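Local atomic coordinates of 1-pyrroline-5-carboxylate dehydrogenase (Thermus thermophilus, PDB entry 1UZB), a protein that probably oxidises the semialdehyde in equilibrium with 1-pyrroline-5-carboxylate to glutamate with a nicotinamide cofactor, as an enzyme of the aldehyde dehydrogenase family. Residues 102-105 and 106-110; 187-190 and 191-195. All coordinates share one frame; numbering follows the deposited sequence.

Interaction 1 (102-105 and 106-110); sequences LLKA and AALMR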
loop_
_atom_site.group_PDB
_atom_site.type_symbol
_atom_site.label_atom_id
_atom_site.label_comp_id
_atom_site.label_asym_id
_atom_site.label_seq_id
_atom_site.Cartn_x
_atom_site.Cartn_y
_atom_site.Cartn_z
ATOM N N LEU A 102 -13.714 -23.859 7.058
ATOM C CA LEU A 102 -12.940 -24.511 6.004
ATOM C C LEU A 102 -11.577 -24.935 6.545
ATOM O O LEU A 102 -11.129 -26.057 6.309
ATOM C CB LEU A 102 -12.741 -23.581 4.800
ATOM C CG LEU A 102 -13.722 -23.777 3.640
ATOM C CD1 LEU A 102 -15.111 -23.341 4.073
ATOM C CD2 LEU A 102 -13.252 -22.986 2.420
ATOM N N LEU A 103 -10.918 -24.043 7.279
ATOM C CA LEU A 103 -9.611 -24.376 7.830
ATOM C C LEU A 103 -9.685 -25.607 8.730
ATOM O O LEU A 103 -8.767 -26.426 8.747
ATOM C CB LEU A 103 -9.040 -23.181 8.593
ATOM C CG LEU A 103 -8.703 -21.960 7.731
ATOM C CD1 LEU A 103 -8.310 -20.803 8.634
ATOM C CD2 LEU A 103 -7.580 -22.297 6.752
ATOM N N LYS A 104 -10.774 -25.742 9.479
ATOM C CA LYS A 104 -10.939 -26.907 10.332
ATOM C C LYS A 104 -11.033 -28.153 9.452
ATOM O O LYS A 104 -10.396 -29.168 9.732
ATOM C CB LYS A 104 -12.198 -26.759 11.190
ATOM C CG LYS A 104 -12.651 -28.043 11.861
ATOM C CD LYS A 104 -11.588 -28.639 12.769
ATOM C CE LYS A 104 -11.463 -27.879 14.073
ATOM N NZ LYS A 104 -10.591 -28.610 15.049
ATOM N N ALA A 105 -11.827 -28.074 8.386
ATOM C CA ALA A 105 -11.970 -29.205 7.476
ATOM C C ALA A 105 -10.627 -29.604 6.864
ATOM O O ALA A 105 -10.344 -30.791 6.697
ATOM C CB ALA A 105 -12.973 -28.874 6.375
ATOM N N ALA A 106 -9.797 -28.618 6.527
ATOM C CA ALA A 106 -8.495 -28.912 5.943
ATOM C C ALA A 106 -7.614 -29.651 6.944
ATOM O O ALA A 106 -6.885 -30.571 6.574
ATOM C CB ALA A 106 -7.816 -27.626 5.496
ATOM N N ALA A 107 -7.680 -29.246 8.211
ATOM C CA ALA A 107 -6.878 -29.889 9.247
ATOM C C ALA A 107 -7.320 -31.336 9.424
ATOM O O ALA A 107 -6.493 -32.230 9.605
ATOM C CB ALA A 107 -7.008 -29.134 10.565
ATOM N N LEU A 108 -8.628 -31.562 9.370
ATOM C CA LEU A 108 -9.169 -32.906 9.507
ATOM C C LEU A 108 -8.790 -33.765 8.303
ATOM O O LEU A 108 -8.478 -34.949 8.452
ATOM C CB LEU A 108 -10.692 -32.849 9.666
ATOM C CG LEU A 108 -11.184 -32.195 10.962
ATOM C CD1 LEU A 108 -12.699 -32.068 10.926
ATOM C CD2 LEU A 108 -10.740 -33.023 12.166
ATOM N N MET A 109 -8.809 -33.174 7.109
ATOM C CA MET A 109 -8.443 -33.921 5.913
ATOM C C MET A 109 -6.955 -34.265 5.957
ATOM O O MET A 109 -6.556 -35.373 5.593
ATOM C CB MET A 109 -8.751 -33.110 4.653
ATOM C CG MET A 109 -8.444 -33.866 3.361
ATOM S SD MET A 109 -8.982 -33.023 1.853
ATOM C CE MET A 109 -10.744 -33.339 1.905
ATOM N N ARG A 110 -6.136 -33.321 6.413
ATOM C CA ARG A 110 -4.700 -33.548 6.496
ATOM C C ARG A 110 -4.377 -34.724 7.422
ATOM O O ARG A 110 -3.466 -35.506 7.147
ATOM C CB ARG A 110 -3.991 -32.276 6.981
ATOM C CG ARG A 110 -2.473 -32.346 6.909
ATOM C CD ARG A 110 -1.808 -31.037 7.329
ATOM N NE ARG A 110 -2.095 -29.930 6.417
ATOM C CZ ARG A 110 -2.966 -28.954 6.661
ATOM N NH1 ARG A 110 -3.155 -27.991 5.766
ATOM N NH2 ARG A 110 -3.648 -28.937 7.798
#

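Interaction 2 (187-190 and 191-195); sequences VAIF and TGMIV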
loop_
_atom_site.group_PDB
_atom_site.type_symbol
_atom_site.label_atom_id
_atom_site.label_comp_id
_atom_site.label_asym_id
_atom_site.label_seq_id
_atom_site.Cartn_x
_atom_site.Cartn_y
_atom_site.Cartn_z
ATOM N N VAL A 187 -11.145 -36.564 -5.115
ATOM C CA VAL A 187 -10.964 -35.954 -3.808
ATOM C C VAL A 187 -10.681 -34.476 -4.082
ATOM O O VAL A 187 -11.410 -33.609 -3.622
ATOM C CB VAL A 187 -9.797 -36.568 -3.003
ATOM C CG1 VAL A 187 -9.644 -35.826 -1.676
ATOM C CG2 VAL A 187 -10.070 -38.038 -2.735
ATOM N N ALA A 188 -9.655 -34.202 -4.882
ATOM C CA ALA A 188 -9.276 -32.828 -5.205
ATOM C C ALA A 188 -10.353 -31.957 -5.859
ATOM O O ALA A 188 -10.762 -30.948 -5.290
ATOM C CB ALA A 188 -8.029 -32.830 -6.081
ATOM N N ILE A 189 -10.794 -32.327 -7.059
ATOM C CA ILE A 189 -11.794 -31.523 -7.758
ATOM C C ILE A 189 -13.160 -31.580 -7.075
ATOM O O ILE A 189 -13.879 -30.585 -7.023
ATOM C CB ILE A 189 -11.870 -31.938 -9.238
ATOM C CG1 ILE A 189 -10.532 -31.609 -9.909
ATOM C CG2 ILE A 189 -13.003 -31.205 -9.948
ATOM C CD1 ILE A 189 -10.448 -32.007 -11.364
ATOM N N PHE A 190 -13.506 -32.744 -6.541
ATOM C CA PHE A 190 -14.754 -32.922 -5.808
ATOM C C PHE A 190 -14.768 -31.883 -4.677
ATOM O O PHE A 190 -15.727 -31.133 -4.510
ATOM C CB PHE A 190 -14.785 -34.343 -5.234
ATOM C CG PHE A 190 -16.018 -34.670 -4.439
ATOM C CD1 PHE A 190 -17.222 -34.945 -5.076
ATOM C CD2 PHE A 190 -15.960 -34.750 -3.052
ATOM C CE1 PHE A 190 -18.354 -35.304 -4.339
ATOM C CE2 PHE A 190 -17.084 -35.107 -2.305
ATOM C CZ PHE A 190 -18.283 -35.385 -2.951
ATOM N N THR A 191 -13.678 -31.823 -3.920
ATOM C CA THR A 191 -13.566 -30.888 -2.806
ATOM C C THR A 191 -13.553 -29.424 -3.242
ATOM O O THR A 191 -14.303 -28.602 -2.706
ATOM C CB THR A 191 -12.293 -31.168 -1.995
ATOM O OG1 THR A 191 -12.376 -32.475 -1.414
ATOM C CG2 THR A 191 -12.128 -30.143 -0.887
ATOM N N GLY A 192 -12.706 -29.094 -4.214
ATOM C CA GLY A 192 -12.618 -27.721 -4.679
ATOM C C GLY A 192 -13.920 -27.150 -5.206
ATOM O O GLY A 192 -14.293 -26.014 -4.893
ATOM N N MET A 193 -14.617 -27.941 -6.012
ATOM C CA MET A 193 -15.877 -27.512 -6.609
ATOM C C MET A 193 -16.972 -27.249 -5.584
ATOM O O MET A 193 -17.901 -26.479 -5.839
ATOM C CB MET A 193 -16.370 -28.560 -7.604
ATOM C CG MET A 193 -15.456 -28.774 -8.790
ATOM S SD MET A 193 -16.133 -30.022 -9.894
ATOM C CE MET A 193 -17.252 -29.001 -10.758
ATOM N N ILE A 194 -16.857 -27.896 -4.427
ATOM C CA ILE A 194 -17.825 -27.747 -3.346
ATOM C C ILE A 194 -17.464 -26.612 -2.389
ATOM O O ILE A 194 -18.274 -25.716 -2.142
ATOM C CB ILE A 194 -17.923 -29.043 -2.500
ATOM C CG1 ILE A 194 -18.492 -30.186 -3.342
ATOM C CG2 ILE A 194 -18.781 -28.801 -1.261
ATOM C CD1 ILE A 194 -18.454 -31.526 -2.639
ATOM N N VAL A 195 -16.240 -26.640 -1.863
ATOM C CA VAL A 195 -15.840 -25.638 -0.882
ATOM C C VAL A 195 -15.665 -24.222 -1.407
ATOM O O VAL A 195 -15.773 -23.272 -0.636
ATOM C CB VAL A 195 -14.559 -26.078 -0.103
ATOM C CG1 VAL A 195 -14.798 -27.429 0.563
ATOM C CG2 VAL A 195 -13.357 -26.141 -1.026
#

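Interaction 1 (102-105 and 106-110)
Leu102 O accepts Ala106 N at 2.9 Å, the first of four successive i to i+4 bonds. The CB of Leu102 is directed away from the following turn, and the side chain packs on Ala199 of helix 188-199 and on Phe228. Leu103 O takes Ala107 N at 3.1 Å, while the Leu103 side chain meets Glu143 of helix 128-149, Val3, and Phe516 of a second subunit. Lys104 gives the stretch its one contact between two side chains, with Leu108. Its CG stands anti to the backbone N (chi1 166°); the bend at chi2 brings Lys104 CD to 4.0 Å from Leu108 CG, and a further bend at chi3 leads the chain on to NZ. The two side chains cross at a slant, a purely apolar touch between lysine methylenes and leucine. Beyond it, NZ is hydrogen-bonded to Phe516 O of the second subunit, and Arg454 of a third subunit packs against the same lysine. This is a regular alpha-helical stretch, inside helix 95-111, with one flank turned to neighbouring subunits and another to helices of its own chain. Lys104 O accepts Leu108 N at 3.0 Å, and Leu108 CG leans over the same oxygen at 3.4 Å. Leu108 also reaches Ile222 and Ala226 of helix 213-226, so an alanine here would probably leave the Lys104 methylenes without their apolar neighbour and open a gap against that helix. Ala105 O binds Met109 N at 2.9 Å, and Met109 CB rests 3.5 Å from this oxygen. Ala106 meets Ile142 and Glu143 of helix 128-149, and Ala107 packs on Phe516 of the second subunit.

Interaction 2 (187-190 and 191-195)
Side chains one turn apart meet in the first turns of helix 188-199, deep in the chain, and the helix start is tied by a doubly used carbonyl. Val187 O accepts both Thr191 N at 2.9 Å and Thr191 OG1 at 2.7 Å, the two donors arriving from opposite faces of its plane. With chi1 at -63°, OG1 lies anti to the carbonyl carbon and can turn back to that oxygen, which satisfies the buried hydroxyl. Helix 188-199 is the crossover of a beta-alpha-beta unit between the parallel strands 165-180 and 203-207; Asp134 of helix 128-149 takes Ala188 N through OD1. Gly192 N and Met193 N continue the backbone ladder to Ala188 O and Ile189 O, whereas Ile194 N reaches Phe190 O only weakly, at 3.4 Å. On one flank Ile189 CG2 presses on Met193 SD at 3.3 Å, a close apolar touch. On another, Ile194 CD1 sits over the centre of the Phe190 ring, 3.9 Å from its centroid and 13° off the normal, a CH-pi contact; Val219 and Phe220 of helix 213-226 also pack on the Phe190 side chain.

In the fold
Both interactions join neighbouring turns of a single helix, yet they occupy different depths. Interaction 2 lies about 8 Å from the chain centre and is touched by no other subunit; interaction 1 lies about 20 Å out, buried partly by neighbouring copies of the protein. Their centres are 13 Å apart, and they pack directly: Met109 CE comes within 3.8 Å of Thr191 OG1, and Leu102 CD2 approaches Val195 O. Helices 128-149 and 213-226 touch both. Chemistry follows place: residues 102-110 carry charged ends, with Arg110 salt-bridged to Glu143 and Glu9, whereas residues 187-195 rely on aromatic, aliphatic and sulfur packing, with one threonine hydroxyl bonded back to the backbone.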